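Local coordinates for protein kojibiose phosphorylase (Gut metagenome, PDB 6W0P) that belongs to the family 65 glycoside hydrolases and phosphorylases, carbohydrate-active enzymes with a helical central catalytic domain, at residues 444-456 with 493-505. Sequence-based numbering, arbitrary orientation.
Sequences GIEMLVEISKFLL and AKKCFQYLDKILA
Leu500 and Ser452 meet at the middle of this helix pair, where CD2 of Leu500 comes to 3.5 Å from OG of Ser452. Chi1 of Leu500 (176°) swings CG away from the backbone N; CD2 lies mainly against Ser452 and also near CG2 of Val449, while CD1 reaches that same CG2 at 3.7 Å and touches CB of Leu448. The serine hydroxyl is turned back beside its own backbone N (chi1 -59°) and donates to Leu448 O at 2.7 Å, tilted from the carbonyl plane. Ser452 N binds the same oxygen from the opposite face, so two donors grip that carbonyl, and the bond fixes the hydroxyl's rotation at a buried, largely apolar interface. Cys496 SG lies 3.5 Å from Ser452 OG and also packs on CG2 of Ile451.

At one end, the Phe497 ring reaches over to the other helix: its CE1 edge faces Ser452 O near the ring plane, and its CZ lies 3.7 Å from CB of Leu455, with Leu456 CD2 approaching obliquely. Beyond it, CD1 of Leu455 extends to Ala493, 3.7 Å from its CA, and touches Cys496 CB. Toward the other end, CD1 of Leu448 sits about equally near CD2 and CE2 of Tyr499, while CG1 of Ile503 lies over the centre of that ring from its own helix. Ile445 CG1 then meets Ile503 CG2 at 3.8 Å.

Tyr428 meets Tyr499 edge-to-face, and Ile514 and Leu515 of helix 513-518 touch Ile445 and Val449. The segment axes approach to 9.9 Å at their closest, with directions 138° from parallel: mainly apolar packing of two obliquely antiparallel helices, consistent with the (alpha/alpha)6-barrel fold of family 65 catalytic domains.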
ATOM      1  N   GLY A 444      20.874  13.394  26.990  1.00 42.49           N
ATOM      2  CA  GLY A 444      21.245  13.767  25.611  1.00 41.74           C
ATOM      3  C   GLY A 444      22.150  12.752  24.949  1.00 40.39           C
ATOM      4  O   GLY A 444      21.810  12.270  23.870  1.00 40.81           O
ATOM      5  N   ILE A 445      23.268  12.443  25.587  1.00 39.80           N
ATOM      6  CA  ILE A 445      24.309  11.528  25.044  1.00 38.24           C
ATOM      7  C   ILE A 445      23.641  10.198  24.696  1.00 36.98           C
ATOM      8  O   ILE A 445      23.834   9.730  23.580  1.00 35.32           O
ATOM      9  CB  ILE A 445      25.459  11.381  26.052  1.00 39.02           C
ATOM     10  CG1 ILE A 445      26.067  12.745  26.385  1.00 39.29           C
ATOM     11  CG2 ILE A 445      26.505  10.388  25.546  1.00 39.54           C
ATOM     12  CD1 ILE A 445      27.039  12.726  27.550  1.00 40.20           C
ATOM     13  N   GLU A 446      22.853   9.636  25.614  1.00 37.17           N
ATOM     14  CA  GLU A 446      22.166   8.342  25.398  1.00 37.82           C
ATOM     15  C   GLU A 446      21.338   8.403  24.101  1.00 37.74           C
ATOM     16  O   GLU A 446      21.495   7.485  23.258  1.00 38.18           O
ATOM     17  CB  GLU A 446      21.289   7.969  26.590  1.00 38.37           C
ATOM     18  CG  GLU A 446      20.796   6.535  26.482  1.00 38.99           C
ATOM     19  CD  GLU A 446      19.792   6.125  27.533  1.00 40.48           C
ATOM     20  OE1 GLU A 446      19.699   6.832  28.549  1.00 41.87           O
ATOM     21  OE2 GLU A 446      19.091   5.110  27.320  1.00 42.20           O
ATOM     22  N   MET A 447      20.505   9.441  23.955  1.00 37.41           N
ATOM     23  CA  MET A 447      19.628   9.664  22.773  1.00 37.24           C
ATOM     24  C   MET A 447      20.480   9.766  21.512  1.00 37.42           C
ATOM     25  O   MET A 447      20.050   9.214  20.486  1.00 37.05           O
ATOM     26  CB  MET A 447      18.814  10.951  22.905  1.00 36.55           C
ATOM     27  CG  MET A 447      17.821  10.884  24.018  1.00 36.13           C
ATOM     28  SD  MET A 447      17.084  12.472  24.327  1.00 35.35           S
ATOM     29  CE  MET A 447      15.727  12.396  23.155  1.00 35.15           C
ATOM     30  N   LEU A 448      21.624  10.449  21.587  1.00 37.56           N
ATOM     31  CA  LEU A 448      22.495  10.687  20.406  1.00 37.89           C
ATOM     32  C   LEU A 448      23.184   9.372  19.989  1.00 39.14           C
ATOM     33  O   LEU A 448      23.353   9.141  18.748  1.00 39.52           O
ATOM     34  CB  LEU A 448      23.526  11.764  20.736  1.00 38.58           C
ATOM     35  CG  LEU A 448      22.984  13.183  20.925  1.00 38.68           C
ATOM     36  CD1 LEU A 448      24.134  14.141  21.214  1.00 39.14           C
ATOM     37  CD2 LEU A 448      22.203  13.658  19.698  1.00 38.09           C
ATOM     38  N   VAL A 449      23.595   8.538  20.958  1.00 38.23           N
ATOM     39  CA  VAL A 449      24.295   7.252  20.661  1.00 37.53           C
ATOM     40  C   VAL A 449      23.273   6.318  20.014  1.00 36.60           C
ATOM     41  O   VAL A 449      23.592   5.706  18.990  1.00 35.22           O
ATOM     42  CB  VAL A 449      24.958   6.650  21.918  1.00 37.73           C
ATOM     43  CG1 VAL A 449      25.333   5.181  21.733  1.00 37.25           C
ATOM     44  CG2 VAL A 449      26.174   7.463  22.325  1.00 37.68           C
ATOM     45  N   GLU A 450      22.072   6.244  20.590  1.00 36.83           N
ATOM     46  CA  GLU A 450      20.997   5.362  20.069  1.00 37.04           C
ATOM     47  C   GLU A 450      20.626   5.790  18.644  1.00 35.42           C
ATOM     48  O   GLU A 450      20.503   4.886  17.799  1.00 35.56           O
ATOM     49  CB  GLU A 450      19.774   5.350  20.992  1.00 37.68           C
ATOM     50  CG  GLU A 450      20.048   4.716  22.350  1.00 38.99           C
ATOM     51  CD  GLU A 450      20.389   3.231  22.366  1.00 39.69           C
ATOM     52  OE1 GLU A 450      20.313   2.585  21.297  1.00 39.21           O
ATOM     53  OE2 GLU A 450      20.767   2.733  23.452  1.00 41.59           O
ATOM     54  N   ILE A 451      20.456   7.096  18.374  1.00 34.11           N
ATOM     55  CA  ILE A 451      20.070   7.583  17.015  1.00 32.92           C
ATOM     56  C   ILE A 451      21.208   7.270  16.048  1.00 33.25           C
ATOM     57  O   ILE A 451      20.921   6.743  14.960  1.00 33.79           O
ATOM     58  CB  ILE A 451      19.706   9.077  16.992  1.00 32.38           C
ATOM     59  CG1 ILE A 451      18.431   9.361  17.790  1.00 31.80           C
ATOM     60  CG2 ILE A 451      19.597   9.583  15.563  1.00 31.56           C
ATOM     61  CD1 ILE A 451      18.328  10.793  18.232  1.00 31.60           C
ATOM     62  N   SER A 452      22.456   7.535  16.437  1.00 33.99           N
ATOM     63  CA  SER A 452      23.651   7.242  15.605  1.00 34.42           C
ATOM     64  C   SER A 452      23.703   5.744  15.280  1.00 34.89           C
ATOM     65  O   SER A 452      23.925   5.416  14.119  1.00 35.35           O
ATOM     66  CB  SER A 452      24.910   7.752  16.244  1.00 34.28           C
ATOM     67  OG  SER A 452      24.805   9.151  16.442  1.00 34.08           O
ATOM     68  N   LYS A 453      23.472   4.871  16.259  1.00 36.80           N
ATOM     69  CA  LYS A 453      23.426   3.393  16.041  1.00 37.64           C
ATOM     70  C   LYS A 453      22.415   3.035  14.943  1.00 37.84           C
ATOM     71  O   LYS A 453      22.747   2.215  14.059  1.00 39.13           O
ATOM     72  CB  LYS A 453      23.045   2.688  17.340  1.00 38.38           C
ATOM     73  CG  LYS A 453      24.211   2.433  18.270  1.00 39.75           C
ATOM     74  CD  LYS A 453      23.794   1.921  19.635  1.00 41.07           C
ATOM     75  CE  LYS A 453      23.044   0.605  19.634  1.00 41.05           C
ATOM     76  NZ  LYS A 453      22.245   0.455  20.878  1.00 41.61           N
ATOM     77  N   PHE A 454      21.208   3.608  14.982  1.00 37.12           N
ATOM     78  CA  PHE A 454      20.185   3.362  13.933  1.00 36.22           C
ATOM     79  C   PHE A 454      20.711   3.829  12.574  1.00 35.62           C
ATOM     80  O   PHE A 454      20.635   3.067  11.611  1.00 34.30           O
ATOM     81  CB  PHE A 454      18.867   4.040  14.283  1.00 35.84           C
ATOM     82  CG  PHE A 454      17.897   4.068  13.139  1.00 34.83           C
ATOM     83  CD1 PHE A 454      17.434   2.889  12.586  1.00 34.50           C
ATOM     84  CD2 PHE A 454      17.451   5.273  12.620  1.00 34.41           C
ATOM     85  CE1 PHE A 454      16.538   2.914  11.528  1.00 34.09           C
ATOM     86  CE2 PHE A 454      16.559   5.289  11.563  1.00 34.10           C
ATOM     87  CZ  PHE A 454      16.101   4.113  11.024  1.00 33.96           C
ATOM     88  N   LEU A 455      21.274   5.037  12.518  1.00 36.48           N
ATOM     89  CA  LEU A 455      21.715   5.659  11.246  1.00 36.29           C
ATOM     90  C   LEU A 455      22.835   4.810  10.637  1.00 36.99           C
ATOM     91  O   LEU A 455      22.867   4.692   9.400  1.00 36.22           O
ATOM     92  CB  LEU A 455      22.157   7.100  11.497  1.00 36.14           C
ATOM     93  CG  LEU A 455      21.035   8.096  11.768  1.00 36.77           C
ATOM     94  CD1 LEU A 455      21.597   9.507  11.930  1.00 37.73           C
ATOM     95  CD2 LEU A 455      19.978   8.077  10.667  1.00 36.12           C
ATOM     96  N   LEU A 456      23.703   4.232  11.477  1.00 38.29           N
ATOM     97  CA  LEU A 456      24.877   3.412  11.047  1.00 39.36           C
ATOM     98  C   LEU A 456      24.447   2.017  10.595  1.00 37.51           C
ATOM     99  O   LEU A 456      25.169   1.445   9.782  1.00 35.70           O
ATOM    100  CB  LEU A 456      25.886   3.297  12.196  1.00 42.57           C
ATOM    101  CG  LEU A 456      26.771   4.522  12.399  1.00 44.84           C
ATOM    102  CD1 LEU A 456      27.507   4.446  13.729  1.00 46.49           C
ATOM    103  CD2 LEU A 456      27.752   4.670  11.249  1.00 45.52           C
ATOM    104  N   ALA A 493      22.376  13.097   8.816  1.00 31.39           N
ATOM    105  CA  ALA A 493      23.016  11.914   9.431  1.00 32.15           C
ATOM    106  C   ALA A 493      24.484  12.235   9.751  1.00 33.70           C
ATOM    107  O   ALA A 493      24.948  11.972  10.890  1.00 34.13           O
ATOM    108  CB  ALA A 493      22.909  10.722   8.509  1.00 31.85           C
ATOM    109  N   LYS A 494      25.207  12.772   8.770  1.00 35.10           N
ATOM    110  CA  LYS A 494      26.614  13.214   8.936  1.00 35.81           C
ATOM    111  C   LYS A 494      26.680  14.253  10.062  1.00 35.42           C
ATOM    112  O   LYS A 494      27.577  14.111  10.920  1.00 35.56           O
ATOM    113  CB  LYS A 494      27.165  13.739   7.616  1.00 37.37           C
ATOM    114  CG  LYS A 494      28.650  14.058   7.640  1.00 39.91           C
ATOM    115  CD  LYS A 494      29.230  14.554   6.321  1.00 40.57           C
ATOM    116  CE  LYS A 494      30.704  14.887   6.462  1.00 42.35           C
ATOM    117  NZ  LYS A 494      31.390  14.849   5.151  1.00 43.67           N
ATOM    118  N   LYS A 495      25.721  15.188  10.136  1.00 34.68           N
ATOM    119  CA  LYS A 495      25.678  16.184  11.240  1.00 35.24           C
ATOM    120  C   LYS A 495      25.461  15.470  12.577  1.00 35.35           C
ATOM    121  O   LYS A 495      26.064  15.894  13.571  1.00 36.08           O
ATOM    122  CB  LYS A 495      24.605  17.252  11.029  1.00 35.77           C
ATOM    123  CG  LYS A 495      24.949  18.323  10.005  1.00 36.22           C
ATOM    124  CD  LYS A 495      26.092  19.224  10.437  1.00 37.37           C
ATOM    125  CE  LYS A 495      26.106  20.527   9.678  1.00 37.56           C
ATOM    126  NZ  LYS A 495      27.329  21.311   9.967  1.00 38.76           N
ATOM    127  N   CYS A 496      24.625  14.441  12.624  1.00 35.13           N
ATOM    128  CA  CYS A 496      24.422  13.646  13.859  1.00 35.80           C
ATOM    129  C   CYS A 496      25.759  13.017  14.286  1.00 36.61           C
ATOM    130  O   CYS A 496      26.141  13.153  15.464  1.00 36.79           O
ATOM    131  CB  CYS A 496      23.385  12.553  13.676  1.00 35.39           C
ATOM    132  SG  CYS A 496      22.918  11.836  15.273  1.00 35.68           S
ATOM    133  N   PHE A 497      26.478  12.399  13.350  1.00 36.57           N
ATOM    134  CA  PHE A 497      27.733  11.658  13.638  1.00 36.64           C
ATOM    135  C   PHE A 497      28.768  12.626  14.209  1.00 37.27           C
ATOM    136  O   PHE A 497      29.401  12.284  15.211  1.00 37.18           O
ATOM    137  CB  PHE A 497      28.271  10.960  12.386  1.00 36.15           C
ATOM    138  CG  PHE A 497      27.394   9.855  11.859  1.00 35.42           C
ATOM    139  CD1 PHE A 497      26.536   9.171  12.694  1.00 34.71           C
ATOM    140  CD2 PHE A 497      27.444   9.503  10.521  1.00 35.55           C
ATOM    141  CE1 PHE A 497      25.721   8.170  12.203  1.00 35.43           C
ATOM    142  CE2 PHE A 497      26.633   8.497  10.028  1.00 36.07           C
ATOM    143  CZ  PHE A 497      25.784   7.816  10.878  1.00 35.83           C
ATOM    144  N   GLN A 498      28.913  13.799  13.592  1.00 38.03           N
ATOM    145  CA  GLN A 498      29.948  14.790  13.979  1.00 38.66           C
ATOM    146  C   GLN A 498      29.589  15.399  15.339  1.00 39.33           C
ATOM    147  O   GLN A 498      30.505  15.584  16.149  1.00 39.77           O
ATOM    148  CB  GLN A 498      30.117  15.833  12.889  1.00 39.17           C
ATOM    149  CG  GLN A 498      30.695  15.255  11.607  1.00 39.43           C
ATOM    150  CD  GLN A 498      30.705  16.293  10.513  1.00 39.98           C
ATOM    151  OE1 GLN A 498      29.845  17.172  10.471  1.00 39.76           O
ATOM    152  NE2 GLN A 498      31.682  16.195   9.622  1.00 39.65           N
ATOM    153  N   TYR A 499      28.310  15.623  15.643  1.00 38.66           N
ATOM    154  CA  TYR A 499      27.924  16.154  16.976  1.00 39.06           C
ATOM    155  C   TYR A 499      28.261  15.125  18.067  1.00 40.24           C
ATOM    156  O   TYR A 499      28.804  15.515  19.119  1.00 41.54           O
ATOM    157  CB  TYR A 499      26.451  16.559  17.034  1.00 38.54           C
ATOM    158  CG  TYR A 499      26.073  17.354  18.259  1.00 38.06           C
ATOM    159  CD1 TYR A 499      26.777  18.495  18.628  1.00 38.98           C
ATOM    160  CD2 TYR A 499      25.008  16.970  19.054  1.00 37.72           C
ATOM    161  CE1 TYR A 499      26.432  19.235  19.750  1.00 38.85           C
ATOM    162  CE2 TYR A 499      24.643  17.699  20.173  1.00 37.72           C
ATOM    163  CZ  TYR A 499      25.357  18.830  20.527  1.00 38.72           C
ATOM    164  OH  TYR A 499      24.994  19.538  21.641  1.00 39.39           O
ATOM    165  N   LEU A 500      27.922  13.857  17.857  1.00 40.08           N
ATOM    166  CA  LEU A 500      28.155  12.820  18.886  1.00 41.79           C
ATOM    167  C   LEU A 500      29.661  12.720  19.130  1.00 43.64           C
ATOM    168  O   LEU A 500      30.070  12.756  20.292  1.00 42.91           O
ATOM    169  CB  LEU A 500      27.598  11.470  18.433  1.00 41.07           C
ATOM    170  CG  LEU A 500      27.876  10.317  19.393  1.00 41.03           C
ATOM    171  CD1 LEU A 500      27.407  10.651  20.799  1.00 40.80           C
ATOM    172  CD2 LEU A 500      27.215   9.035  18.915  1.00 41.17           C
ATOM    173  N   ASP A 501      30.426  12.600  18.045  1.00 45.31           N
ATOM    174  CA  ASP A 501      31.907  12.596  18.048  1.00 47.64           C
ATOM    175  C   ASP A 501      32.451  13.716  18.947  1.00 48.78           C
ATOM    176  O   ASP A 501      33.257  13.392  19.840  1.00 47.99           O
ATOM    177  CB  ASP A 501      32.465  12.694  16.630  1.00 49.05           C
ATOM    178  CG  ASP A 501      33.984  12.649  16.653  1.00 51.84           C
ATOM    179  OD1 ASP A 501      34.566  13.684  17.049  1.00 54.09           O
ATOM    180  OD2 ASP A 501      34.569  11.565  16.354  1.00 52.52           O
ATOM    181  N   LYS A 502      32.033  14.970  18.721  1.00 50.39           N
ATOM    182  CA  LYS A 502      32.445  16.162  19.514  1.00 51.93           C
ATOM    183  C   LYS A 502      31.986  16.034  20.977  1.00 52.45           C
ATOM    184  O   LYS A 502      32.787  16.370  21.863  1.00 52.21           O
ATOM    185  CB  LYS A 502      31.906  17.444  18.884  1.00 54.71           C
ATOM    186  CG  LYS A 502      32.114  18.704  19.711  1.00 56.23           C
ATOM    187  CD  LYS A 502      32.126  19.966  18.873  1.00 58.83           C
ATOM    188  CE  LYS A 502      31.713  21.200  19.642  1.00 60.12           C
ATOM    189  NZ  LYS A 502      30.253  21.179  19.908  1.00 62.02           N
ATOM    190  N   ILE A 503      30.774  15.545  21.258  1.00 50.91           N
ATOM    191  CA  ILE A 503      30.340  15.341  22.671  1.00 51.51           C
ATOM    192  C   ILE A 503      31.193  14.237  23.335  1.00 53.01           C
ATOM    193  O   ILE A 503      31.552  14.400  24.514  1.00 54.37           O
ATOM    194  CB  ILE A 503      28.831  15.067  22.779  1.00 51.28           C
ATOM    195  CG1 ILE A 503      27.998  16.263  22.308  1.00 51.37           C
ATOM    196  CG2 ILE A 503      28.467  14.683  24.203  1.00 51.85           C
ATOM    197  CD1 ILE A 503      28.039  17.461  23.244  1.00 51.30           C
ATOM    198  N   LEU A 504      31.542  13.167  22.628  1.00 51.93           N
ATOM    199  CA  LEU A 504      32.324  12.051  23.219  1.00 53.03           C
ATOM    200  C   LEU A 504      33.757  12.514  23.525  1.00 54.01           C
ATOM    201  O   LEU A 504      34.328  11.995  24.484  1.00 53.16           O
ATOM    202  CB  LEU A 504      32.292  10.847  22.276  1.00 53.23           C
ATOM    203  CG  LEU A 504      30.922  10.178  22.134  1.00 53.38           C
ATOM    204  CD1 LEU A 504      30.982   8.982  21.192  1.00 53.84           C
ATOM    205  CD2 LEU A 504      30.371   9.757  23.487  1.00 54.09           C
ATOM    206  N   ALA A 505      34.276  13.511  22.794  1.00 54.64           N
ATOM    207  CA  ALA A 505      35.627  14.098  22.967  1.00 53.97           C
ATOM    208  C   ALA A 505      35.619  15.257  23.977  1.00 55.50           C
ATOM    209  O   ALA A 505      36.668  15.924  24.113  1.00 56.10           O
ATOM    210  CB  ALA A 505      36.155  14.568  21.642  1.00 53.01           C
TER